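Local coordinates for protein GDP-6-deoxy-D-mannose reductase (Pseudomonas aeruginosa, PDB 6X3B) that probably reduces GDP-4-dehydro-6-deoxy-D-mannose to GDP-D-rhamnose with the NADPH it binds, a step in making the lipopolysaccharide O-antigen, at residues A45-A50 and A231-L236. Residues are numbered along the deposited sequence; the frame is centred on the assembly and turned at random.
Sequences AHTPWA and AYLRLL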
# COMPACT_ATOMS: atom_id res chain seq x y z
N ALA A 45 17.84 29.46 -8.44
CA ALA A 45 18.04 28.80 -9.72
C ALA A 45 17.06 29.30 -10.76
O ALA A 45 16.04 29.93 -10.45
CB ALA A 45 17.91 27.28 -9.58
N HIS A 46 17.39 29.03 -12.03
CA HIS A 46 16.54 29.38 -13.16
C HIS A 46 15.64 28.19 -13.46
O HIS A 46 16.13 27.12 -13.85
CB HIS A 46 17.38 29.77 -14.37
CG HIS A 46 17.91 31.17 -14.29
ND1 HIS A 46 19.22 31.46 -13.96
CD2 HIS A 46 17.30 32.37 -14.46
CE1 HIS A 46 19.40 32.77 -13.95
NE2 HIS A 46 18.24 33.34 -14.24
N THR A 47 14.34 28.36 -13.26
CA THR A 47 13.42 27.24 -13.27
C THR A 47 12.09 27.74 -13.78
O THR A 47 11.79 28.93 -13.64
CB THR A 47 13.25 26.64 -11.87
OG1 THR A 47 12.38 25.52 -11.93
CG2 THR A 47 12.60 27.66 -10.95
N PRO A 48 11.26 26.88 -14.36
CA PRO A 48 9.90 27.31 -14.70
C PRO A 48 8.95 27.31 -13.51
O PRO A 48 7.81 27.76 -13.65
CB PRO A 48 9.46 26.29 -15.76
CG PRO A 48 10.26 25.08 -15.46
CD PRO A 48 11.58 25.56 -14.95
N TRP A 49 9.39 26.83 -12.34
CA TRP A 49 8.52 26.67 -11.19
C TRP A 49 8.57 27.91 -10.32
O TRP A 49 9.63 28.31 -9.85
CB TRP A 49 8.91 25.42 -10.41
CG TRP A 49 9.05 24.26 -11.33
CD1 TRP A 49 10.21 23.66 -11.73
CD2 TRP A 49 7.99 23.59 -12.02
NE1 TRP A 49 9.94 22.65 -12.62
CE2 TRP A 49 8.58 22.58 -12.81
CE3 TRP A 49 6.60 23.73 -12.04
CZ2 TRP A 49 7.84 21.74 -13.62
CZ3 TRP A 49 5.86 22.88 -12.83
CH2 TRP A 49 6.48 21.90 -13.61
N ALA A 50 7.41 28.55 -10.13
CA ALA A 50 7.27 29.66 -9.20
C ALA A 50 6.64 29.12 -7.93
O ALA A 50 5.49 28.66 -7.95
CB ALA A 50 6.40 30.77 -9.78
N ALA A 231 16.10 16.12 -9.23
CA ALA A 231 15.32 15.01 -9.77
C ALA A 231 13.83 15.27 -9.65
O ALA A 231 13.08 14.95 -10.57
CB ALA A 231 15.71 13.71 -9.04
N TYR A 232 13.36 15.84 -8.51
CA TYR A 232 11.92 16.09 -8.36
C TYR A 232 11.43 17.11 -9.37
O TYR A 232 10.34 16.96 -9.95
CB TYR A 232 11.58 16.59 -6.94
CG TYR A 232 11.87 15.61 -5.82
CD1 TYR A 232 12.18 14.28 -6.07
CD2 TYR A 232 11.84 16.05 -4.50
CE1 TYR A 232 12.46 13.39 -5.03
CE2 TYR A 232 12.11 15.19 -3.44
CZ TYR A 232 12.42 13.86 -3.70
OH TYR A 232 12.70 12.98 -2.67
N LEU A 233 12.20 18.18 -9.58
CA LEU A 233 11.78 19.21 -10.54
C LEU A 233 11.79 18.67 -11.97
O LEU A 233 10.93 19.04 -12.79
CB LEU A 233 12.68 20.43 -10.41
CG LEU A 233 12.58 21.17 -9.06
CD1 LEU A 233 13.57 22.35 -9.03
CD2 LEU A 233 11.15 21.66 -8.78
N ARG A 234 12.77 17.82 -12.30
CA ARG A 234 12.78 17.24 -13.65
C ARG A 234 11.65 16.23 -13.83
O ARG A 234 11.12 16.07 -14.95
CB ARG A 234 14.13 16.58 -13.92
CG ARG A 234 15.28 17.58 -13.92
CD ARG A 234 16.50 17.03 -14.60
NE ARG A 234 16.35 17.12 -16.04
CZ ARG A 234 16.70 18.18 -16.75
NH1 ARG A 234 17.23 19.24 -16.16
NH2 ARG A 234 16.51 18.18 -18.07
N LEU A 235 11.24 15.57 -12.75
CA LEU A 235 10.06 14.72 -12.82
C LEU A 235 8.81 15.55 -13.11
O LEU A 235 7.97 15.16 -13.94
CB LEU A 235 9.91 13.93 -11.52
CG LEU A 235 10.80 12.70 -11.44
CD1 LEU A 235 10.74 12.06 -10.04
CD2 LEU A 235 10.40 11.70 -12.52
N LEU A 236 8.65 16.69 -12.41
CA LEU A 236 7.53 17.59 -12.71
C LEU A 236 7.54 17.98 -14.18
O LEU A 236 6.48 18.08 -14.81
CB LEU A 236 7.60 18.85 -11.86
CG LEU A 236 7.45 18.71 -10.34
CD1 LEU A 236 7.48 20.10 -9.71
CD2 LEU A 236 6.14 18.01 -10.00
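L233 meets the indole of W49 with one methyl: CD2 lies 3.7 Å from W49 CD1, on the pyrrole side of the ring system, oblique to it. The two side chains run past each other in opposite directions. L233 O lies 3.7 Å from W49 NE1 without bonding to it, and takes a weak hydrogen bond from S237 OG. The pair shows how a Rossmann-type fold, here of the NAD-dependent epimerase/dehydratase family, joins an outer strand to a distant helix. Strand 49-51 runs parallel to strand 23-28 at the end of the sheet, helix 225-238 covers the sheet, and W49, from the first of these strands, lies against the helix through L233 and L236. The L233 side chain lies about 14 Å from the bound NADPH. One turn later, L236 takes the benzene half of the indole. Its CD1 sits above the six-membered ring in a CH-pi contact, 4.1 Å from the centroid and 8° off the normal, while CB comes within 3.4 Å of W49 CZ2. W49 holds CG anti to its carbonyl carbon (chi1 -49°), which sets the indole against L233 and L236. P48 CG covers the opposite face, offset toward the rim, leaving the indole between proline and leucine. L236 also packs on T119 and L121 of strand 119-123, and its carbonyl O accepts a hydrogen bond from R172 NH1.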